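Local coordinates for putative hydrogenase (Pyrococcus furiosus, PDB 3LYU), which is probably part of an oxidoreductase that binds FAD and a [2Fe-2S] cluster, represented here by one alpha/beta domain of the longer protein, at residues 28-33 with 49-54; 32-37 with 61-66. All coordinates share one frame; numbering follows the deposited sequence.

How the interactions relate
Leaving strand 20-26, the chain enters helix 29-42, whose first two to three turns supply one side of both contacts; Glu32 and Val33 belong to both ranges. Strand 46-54 follows, and interaction 1 closes the shorter loop by laying this strand against the start of the helix, within a beta-alpha-beta unit. Further on, helix 61-65 returns to the same helix in interaction 2, a longer loop that starts inside the first and ends beyond it, so the two cross. Their centres lie 9 Å apart and they touch: Leu64 CD1 is 4.0 Å from Ile30 CD1, and Ala37 CB is 3.6 Å from Thr49 CG2. Together they tie both helices to one face of the parallel sheet.

Interaction 1. Residues 28-33 with 49-54; sequences TGIVEV and TLHVTF
Helix 29-33 runs nearly antiparallel to strand 49-54, as expected for the helix and second strand of a beta-alpha-beta crossover, at 163° between the short axes and 9.3 Å at their closest approach, with Ile30 and His51 nearest in the backbone. These two residues carry the contact. Ile30 lays its CG2 methyl over one face of the imidazole in a CH-pi contact, 3.5 Å from CG2 to the centroid of the His51 ring and 19° off the ring normal. The CB atom sits beside it, 3.5 Å from His51 CD2. With CG1 anti to the backbone N (chi1 -161°), the longer branch of Ile30 passes to the root of the histidine, where CD1 lies 3.9 Å from His51 CB. On the opposite face of the ring stands Thr53 CG2, two residues further along the strand, so that the imidazole is held between two methyl groups. A looser contact follows one helical turn later, where Val33 CG2 meets Thr49 CG2 at 4.4 Å. The polar ends look to other partners: Thr49 OG1 bonds to His71 ND1 on the neighbouring strand, and His51 NE2 to the carbonyl oxygen of Tyr27. No hydrogen bond crosses between the two segments. The helix is therefore seated on the sheet by apolar contact, while the bond to Tyr27 restrains the rotation of the buried ring and occupies its NE2.

Interaction 2. Residues 32-37 with 61-66; sequences EVYPIA and KEELEK
Tyr34 reaches from helix 32-37 to the Glu63-Leu64 step of the short, weakly bonded helix 61-65, and its aromatic side chain makes all the close contacts between the two segments. The buried, inner part lies at Leu64. Its CB rests 3.8 Å from Tyr34 CD1 and only slightly farther from CE1, meeting the ring obliquely. Further out along the tyrosine, CE1 passes the backbone of Glu63, 3.9 Å from the carbonyl oxygen O of that residue. CG of Tyr34 is anti to the backbone N (chi1 173°), a setting that carries the ring across the gap and brings its hydroxyl end to the second helix. There Tyr34 OH comes within 3.6 Å of Glu63 CB.

The outer side is exposed and more polar. Glu63 touches the tyrosine chiefly with its CB; the bend at chi2 (77°) leads the carboxylate away from the other helix, its plane turned 81° from that of the tyrosine ring. No hydrogen bond joins the segments. One charge pair lies within helix 61-65 itself: Lys61 NZ forms a salt bridge with Glu65 OE2 at 3.1 Å, approaching from above the carboxylate plane. This pair spans one turn and does not involve helix 32-37.

Behind the contact lies the parallel sheet. Leu64 packs on Thr49 of strand 46-54 and His71 of strand 70-76, while Ala37 covers Val47 and Thr49, and Ile36 reaches Phe112 of strand 110-114. On another side of helix 29-42, Pro35 packs against Ile43 of a neighbouring subunit, so helix 29-42 also takes part in the subunit interface.

Interaction 1. Residues 28-33 with 49-54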
ATOM      1  N   THR B  28      -7.768  23.969   5.541  1.00 40.73           N
ATOM      2  CA  THR B  28      -6.553  24.155   4.747  1.00 36.85           C
ATOM      3  C   THR B  28      -6.365  23.025   3.744  1.00 35.60           C
ATOM      4  O   THR B  28      -5.418  23.031   2.948  1.00 30.97           O
ATOM      5  CB  THR B  28      -5.278  24.247   5.638  1.00 33.04           C
ATOM      6  OG1 THR B  28      -4.986  22.962   6.200  1.00 41.07           O
ATOM      7  CG2 THR B  28      -5.486  25.243   6.764  1.00 34.39           C
ATOM      8  N   GLY B  29      -7.275  22.058   3.781  1.00 36.10           N
ATOM      9  CA  GLY B  29      -7.186  20.941   2.866  1.00 30.26           C
ATOM     10  C   GLY B  29      -7.251  21.414   1.428  1.00 32.24           C
ATOM     11  O   GLY B  29      -6.806  20.701   0.531  1.00 33.61           O
ATOM     12  N   ILE B  30      -7.785  22.618   1.205  1.00 30.31           N
ATOM     13  CA  ILE B  30      -7.915  23.172  -0.149  1.00 33.97           C
ATOM     14  C   ILE B  30      -6.564  23.463  -0.816  1.00 32.36           C
ATOM     15  O   ILE B  30      -6.443  23.448  -2.038  1.00 34.70           O
ATOM     16  CB  ILE B  30      -8.778  24.471  -0.153  1.00 30.75           C
ATOM     17  CG1 ILE B  30      -9.297  24.773  -1.565  1.00 34.60           C
ATOM     18  CG2 ILE B  30      -7.960  25.647   0.348  1.00 37.88           C
ATOM     19  CD1 ILE B  30     -10.254  23.741  -2.088  1.00 46.00           C
ATOM     20  N   VAL B  31      -5.546  23.718  -0.011  1.00 37.09           N
ATOM     21  CA  VAL B  31      -4.220  23.987  -0.545  1.00 35.91           C
ATOM     22  C   VAL B  31      -3.719  22.793  -1.358  1.00 34.90           C
ATOM     23  O   VAL B  31      -3.123  22.948  -2.430  1.00 37.69           O
ATOM     24  CB  VAL B  31      -3.228  24.252   0.594  1.00 38.54           C
ATOM     25  CG1 VAL B  31      -1.849  24.610   0.024  1.00 39.82           C
ATOM     26  CG2 VAL B  31      -3.765  25.361   1.484  1.00 39.64           C
ATOM     27  N   GLU B  32      -3.976  21.600  -0.834  1.00 33.44           N
ATOM     28  CA  GLU B  32      -3.551  20.367  -1.475  1.00 36.91           C
ATOM     29  C   GLU B  32      -4.413  19.969  -2.675  1.00 36.71           C
ATOM     30  O   GLU B  32      -3.897  19.494  -3.683  1.00 37.34           O
ATOM     31  CB  GLU B  32      -3.521  19.244  -0.433  1.00 34.58           C
ATOM     32  CG  GLU B  32      -2.910  17.950  -0.917  1.00 40.02           C
ATOM     33  CD  GLU B  32      -2.655  16.975   0.205  1.00 35.29           C
ATOM     34  OE1 GLU B  32      -2.230  15.827  -0.082  1.00 35.16           O
ATOM     35  OE2 GLU B  32      -2.875  17.360   1.378  1.00 39.20           O
ATOM     36  N   VAL B  33      -5.721  20.155  -2.578  1.00 40.96           N
ATOM     37  CA  VAL B  33      -6.582  19.798  -3.702  1.00 38.72           C
ATOM     38  C   VAL B  33      -6.368  20.758  -4.872  1.00 39.81           C
ATOM     39  O   VAL B  33      -6.608  20.406  -6.024  1.00 36.83           O
ATOM     40  CB  VAL B  33      -8.110  19.752  -3.294  1.00 42.99           C
ATOM     41  CG1 VAL B  33      -8.361  20.553  -2.043  1.00 37.86           C
ATOM     42  CG2 VAL B  33      -8.984  20.294  -4.418  1.00 35.71           C
ATOM     43  N   THR B  49     -14.618  22.771  -7.739  1.00 35.82           N
ATOM     44  CA  THR B  49     -14.097  22.627  -6.391  1.00 30.28           C
ATOM     45  C   THR B  49     -14.966  23.266  -5.337  1.00 27.94           C
ATOM     46  O   THR B  49     -15.642  24.266  -5.579  1.00 23.29           O
ATOM     47  CB  THR B  49     -12.668  23.225  -6.251  1.00 37.64           C
ATOM     48  OG1 THR B  49     -12.689  24.613  -6.598  1.00 35.38           O
ATOM     49  CG2 THR B  49     -11.684  22.486  -7.147  1.00 33.80           C
ATOM     50  N   LEU B  50     -14.950  22.684  -4.152  1.00 32.39           N
ATOM     51  CA  LEU B  50     -15.729  23.225  -3.058  1.00 35.25           C
ATOM     52  C   LEU B  50     -14.808  23.422  -1.870  1.00 37.93           C
ATOM     53  O   LEU B  50     -14.122  22.494  -1.459  1.00 40.14           O
ATOM     54  CB  LEU B  50     -16.868  22.265  -2.691  1.00 36.89           C
ATOM     55  CG  LEU B  50     -17.550  22.511  -1.335  1.00 35.98           C
ATOM     56  CD1 LEU B  50     -18.280  23.836  -1.355  1.00 40.13           C
ATOM     57  CD2 LEU B  50     -18.506  21.375  -1.016  1.00 32.22           C
ATOM     58  N   HIS B  51     -14.769  24.633  -1.335  1.00 37.50           N
ATOM     59  CA  HIS B  51     -13.934  24.899  -0.178  1.00 36.28           C
ATOM     60  C   HIS B  51     -14.828  25.287   0.984  1.00 36.92           C
ATOM     61  O   HIS B  51     -15.469  26.345   0.948  1.00 37.94           O
ATOM     62  CB  HIS B  51     -12.945  26.045  -0.443  1.00 41.62           C
ATOM     63  CG  HIS B  51     -11.971  26.271   0.677  1.00 37.42           C
ATOM     64  ND1 HIS B  51     -11.286  27.455   0.844  1.00 34.81           N
ATOM     65  CD2 HIS B  51     -11.559  25.457   1.679  1.00 35.47           C
ATOM     66  CE1 HIS B  51     -10.495  27.363   1.899  1.00 37.45           C
ATOM     67  NE2 HIS B  51     -10.642  26.159   2.424  1.00 38.62           N
ATOM     68  N   VAL B  52     -14.881  24.435   2.007  1.00 33.77           N
ATOM     69  CA  VAL B  52     -15.691  24.734   3.185  1.00 36.20           C
ATOM     70  C   VAL B  52     -14.729  25.017   4.331  1.00 31.49           C
ATOM     71  O   VAL B  52     -13.927  24.163   4.718  1.00 34.06           O
ATOM     72  CB  VAL B  52     -16.638  23.562   3.552  1.00 34.29           C
ATOM     73  CG1 VAL B  52     -17.570  23.987   4.680  1.00 41.19           C
ATOM     74  CG2 VAL B  52     -17.443  23.132   2.327  1.00 35.35           C
ATOM     75  N   THR B  53     -14.795  26.236   4.853  1.00 33.34           N
ATOM     76  CA  THR B  53     -13.916  26.642   5.947  1.00 36.84           C
ATOM     77  C   THR B  53     -14.535  27.845   6.654  1.00 36.16           C
ATOM     78  O   THR B  53     -15.657  28.225   6.332  1.00 40.27           O
ATOM     79  CB  THR B  53     -12.510  27.002   5.408  1.00 32.59           C
ATOM     80  OG1 THR B  53     -11.594  27.116   6.501  1.00 35.35           O
ATOM     81  CG2 THR B  53     -12.542  28.316   4.630  1.00 34.77           C
ATOM     82  N   PHE B  54     -13.823  28.432   7.617  1.00 41.41           N
ATOM     83  CA  PHE B  54     -14.331  29.599   8.344  1.00 42.00           C
ATOM     84  C   PHE B  54     -14.065  30.878   7.562  1.00 45.11           C
ATOM     85  O   PHE B  54     -13.102  30.954   6.807  1.00 45.48           O
ATOM     86  CB  PHE B  54     -13.694  29.678   9.732  1.00 45.76           C
ATOM     87  CG  PHE B  54     -14.133  28.582  10.656  1.00 46.12           C
ATOM     88  CD1 PHE B  54     -15.482  28.415  10.962  1.00 49.25           C
ATOM     89  CD2 PHE B  54     -13.206  27.716  11.221  1.00 43.03           C
ATOM     90  CE1 PHE B  54     -15.906  27.405  11.819  1.00 48.12           C
ATOM     91  CE2 PHE B  54     -13.617  26.698  12.081  1.00 47.49           C
ATOM     92  CZ  PHE B  54     -14.974  26.542  12.382  1.00 47.23           C
TER

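Interaction 2. Residues 32-37 with 61-66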
ATOM      1  N   GLU B  32      -3.976  21.600  -0.834  1.00 33.44           N
ATOM      2  CA  GLU B  32      -3.551  20.367  -1.475  1.00 36.91           C
ATOM      3  C   GLU B  32      -4.413  19.969  -2.675  1.00 36.71           C
ATOM      4  O   GLU B  32      -3.897  19.494  -3.683  1.00 37.34           O
ATOM      5  CB  GLU B  32      -3.521  19.244  -0.433  1.00 34.58           C
ATOM      6  CG  GLU B  32      -2.910  17.950  -0.917  1.00 40.02           C
ATOM      7  CD  GLU B  32      -2.655  16.975   0.205  1.00 35.29           C
ATOM      8  OE1 GLU B  32      -2.230  15.827  -0.082  1.00 35.16           O
ATOM      9  OE2 GLU B  32      -2.875  17.360   1.378  1.00 39.20           O
ATOM     10  N   VAL B  33      -5.721  20.155  -2.578  1.00 40.96           N
ATOM     11  CA  VAL B  33      -6.582  19.798  -3.702  1.00 38.72           C
ATOM     12  C   VAL B  33      -6.368  20.758  -4.872  1.00 39.81           C
ATOM     13  O   VAL B  33      -6.608  20.406  -6.024  1.00 36.83           O
ATOM     14  CB  VAL B  33      -8.110  19.752  -3.294  1.00 42.99           C
ATOM     15  CG1 VAL B  33      -8.361  20.553  -2.043  1.00 37.86           C
ATOM     16  CG2 VAL B  33      -8.984  20.294  -4.418  1.00 35.71           C
ATOM     17  N   TYR B  34      -5.887  21.963  -4.586  1.00 40.30           N
ATOM     18  CA  TYR B  34      -5.665  22.930  -5.652  1.00 36.60           C
ATOM     19  C   TYR B  34      -4.872  22.356  -6.820  1.00 36.25           C
ATOM     20  O   TYR B  34      -5.413  22.208  -7.916  1.00 40.24           O
ATOM     21  CB  TYR B  34      -4.975  24.184  -5.118  1.00 41.05           C
ATOM     22  CG  TYR B  34      -4.572  25.153  -6.209  1.00 41.42           C
ATOM     23  CD1 TYR B  34      -5.479  25.534  -7.215  1.00 40.75           C
ATOM     24  CD2 TYR B  34      -3.294  25.713  -6.227  1.00 39.38           C
ATOM     25  CE1 TYR B  34      -5.116  26.450  -8.208  1.00 34.57           C
ATOM     26  CE2 TYR B  34      -2.925  26.632  -7.210  1.00 39.04           C
ATOM     27  CZ  TYR B  34      -3.835  26.997  -8.196  1.00 37.37           C
ATOM     28  OH  TYR B  34      -3.456  27.913  -9.150  1.00 37.23           O
ATOM     29  N   PRO B  35      -3.584  22.024  -6.610  1.00 34.87           N
ATOM     30  CA  PRO B  35      -2.795  21.467  -7.716  1.00 32.17           C
ATOM     31  C   PRO B  35      -3.384  20.201  -8.349  1.00 26.37           C
ATOM     32  O   PRO B  35      -3.160  19.912  -9.513  1.00 24.58           O
ATOM     33  CB  PRO B  35      -1.429  21.232  -7.082  1.00 27.74           C
ATOM     34  CG  PRO B  35      -1.749  21.060  -5.626  1.00 24.32           C
ATOM     35  CD  PRO B  35      -2.766  22.120  -5.390  1.00 31.50           C
ATOM     36  N   ILE B  36      -4.154  19.459  -7.579  1.00 31.42           N
ATOM     37  CA  ILE B  36      -4.781  18.256  -8.086  1.00 33.71           C
ATOM     38  C   ILE B  36      -5.925  18.587  -9.036  1.00 35.79           C
ATOM     39  O   ILE B  36      -6.007  18.039 -10.137  1.00 37.58           O
ATOM     40  CB  ILE B  36      -5.330  17.404  -6.935  1.00 31.33           C
ATOM     41  CG1 ILE B  36      -4.166  16.884  -6.093  1.00 30.24           C
ATOM     42  CG2 ILE B  36      -6.168  16.271  -7.475  1.00 35.01           C
ATOM     43  CD1 ILE B  36      -4.583  15.967  -4.951  1.00 46.00           C
ATOM     44  N   ALA B  37      -6.813  19.478  -8.597  1.00 35.99           N
ATOM     45  CA  ALA B  37      -7.972  19.897  -9.388  1.00 37.23           C
ATOM     46  C   ALA B  37      -7.541  20.647 -10.646  1.00 37.01           C
ATOM     47  O   ALA B  37      -8.176  20.559 -11.687  1.00 40.84           O
ATOM     48  CB  ALA B  37      -8.887  20.777  -8.539  1.00 32.59           C
ATOM     49  N   LYS B  61      -8.926  31.211  -3.565  1.00 51.94           N
ATOM     50  CA  LYS B  61     -10.195  31.455  -4.259  1.00 53.41           C
ATOM     51  C   LYS B  61     -10.034  31.911  -5.713  1.00 53.96           C
ATOM     52  O   LYS B  61     -10.611  31.324  -6.629  1.00 53.29           O
ATOM     53  CB  LYS B  61     -11.019  32.489  -3.493  1.00 52.81           C
ATOM     54  CG  LYS B  61     -12.331  32.841  -4.170  1.00 54.61           C
ATOM     55  CD  LYS B  61     -13.168  33.783  -3.315  1.00 57.10           C
ATOM     56  CE  LYS B  61     -14.503  34.085  -3.979  1.00 58.86           C
ATOM     57  NZ  LYS B  61     -14.296  34.749  -5.289  1.00 63.00           N
ATOM     58  N   GLU B  62      -9.247  32.966  -5.904  1.00 56.69           N
ATOM     59  CA  GLU B  62      -8.974  33.549  -7.215  1.00 55.25           C
ATOM     60  C   GLU B  62      -8.311  32.522  -8.147  1.00 52.80           C
ATOM     61  O   GLU B  62      -8.728  32.322  -9.294  1.00 48.94           O
ATOM     62  CB  GLU B  62      -8.029  34.735  -7.028  1.00 59.00           C
ATOM     63  CG  GLU B  62      -8.123  35.831  -8.067  1.00 63.91           C
ATOM     64  CD  GLU B  62      -9.264  36.778  -7.787  1.00 67.85           C
ATOM     65  OE1 GLU B  62      -9.236  37.906  -8.325  1.00 70.74           O
ATOM     66  OE2 GLU B  62     -10.184  36.387  -7.034  1.00 65.90           O
ATOM     67  N   GLU B  63      -7.272  31.882  -7.613  1.00 51.08           N
ATOM     68  CA  GLU B  63      -6.476  30.885  -8.315  1.00 50.41           C
ATOM     69  C   GLU B  63      -7.225  29.703  -8.896  1.00 50.61           C
ATOM     70  O   GLU B  63      -6.986  29.334 -10.038  1.00 50.64           O
ATOM     71  CB  GLU B  63      -5.373  30.344  -7.393  1.00 52.04           C
ATOM     72  CG  GLU B  63      -4.260  31.327  -7.026  1.00 50.49           C
ATOM     73  CD  GLU B  63      -4.660  32.344  -5.967  1.00 54.05           C
ATOM     74  OE1 GLU B  63      -3.783  33.117  -5.521  1.00 51.22           O
ATOM     75  OE2 GLU B  63      -5.844  32.380  -5.579  1.00 56.35           O
ATOM     76  N   LEU B  64      -8.120  29.096  -8.122  1.00 51.60           N
ATOM     77  CA  LEU B  64      -8.833  27.934  -8.631  1.00 53.06           C
ATOM     78  C   LEU B  64     -10.161  28.217  -9.331  1.00 53.71           C
ATOM     79  O   LEU B  64     -10.826  27.299  -9.808  1.00 54.43           O
ATOM     80  CB  LEU B  64      -8.994  26.869  -7.528  1.00 55.24           C
ATOM     81  CG  LEU B  64      -9.983  26.938  -6.369  1.00 57.11           C
ATOM     82  CD1 LEU B  64      -9.604  25.884  -5.353  1.00 52.75           C
ATOM     83  CD2 LEU B  64      -9.956  28.295  -5.728  1.00 57.97           C
ATOM     84  N   GLU B  65     -10.560  29.480  -9.401  1.00 54.94           N
ATOM     85  CA  GLU B  65     -11.779  29.812 -10.123  1.00 57.75           C
ATOM     86  C   GLU B  65     -11.323  29.856 -11.571  1.00 55.93           C
ATOM     87  O   GLU B  65     -12.094  29.621 -12.494  1.00 58.77           O
ATOM     88  CB  GLU B  65     -12.305  31.188  -9.724  1.00 61.23           C
ATOM     89  CG  GLU B  65     -12.901  31.272  -8.325  1.00 67.03           C
ATOM     90  CD  GLU B  65     -13.493  32.647  -8.027  1.00 68.04           C
ATOM     91  OE1 GLU B  65     -12.791  33.661  -8.242  1.00 71.03           O
ATOM     92  OE2 GLU B  65     -14.657  32.709  -7.575  1.00 71.28           O
ATOM     93  N   LYS B  66     -10.041  30.156 -11.741  1.00 54.89           N
ATOM     94  CA  LYS B  66      -9.406  30.257 -13.046  1.00 53.03           C
ATOM     95  C   LYS B  66      -8.878  28.909 -13.540  1.00 49.09           C
ATOM     96  O   LYS B  66      -8.583  28.753 -14.715  1.00 49.61           O
ATOM     97  CB  LYS B  66      -8.261  31.269 -12.959  1.00 54.94           C
ATOM     98  CG  LYS B  66      -7.597  31.601 -14.279  1.00 59.40           C
ATOM     99  CD  LYS B  66      -6.604  32.741 -14.113  1.00 60.49           C
ATOM    100  CE  LYS B  66      -6.032  33.173 -15.453  1.00 63.84           C
ATOM    101  NZ  LYS B  66      -5.099  34.330 -15.305  1.00 58.89           N
TER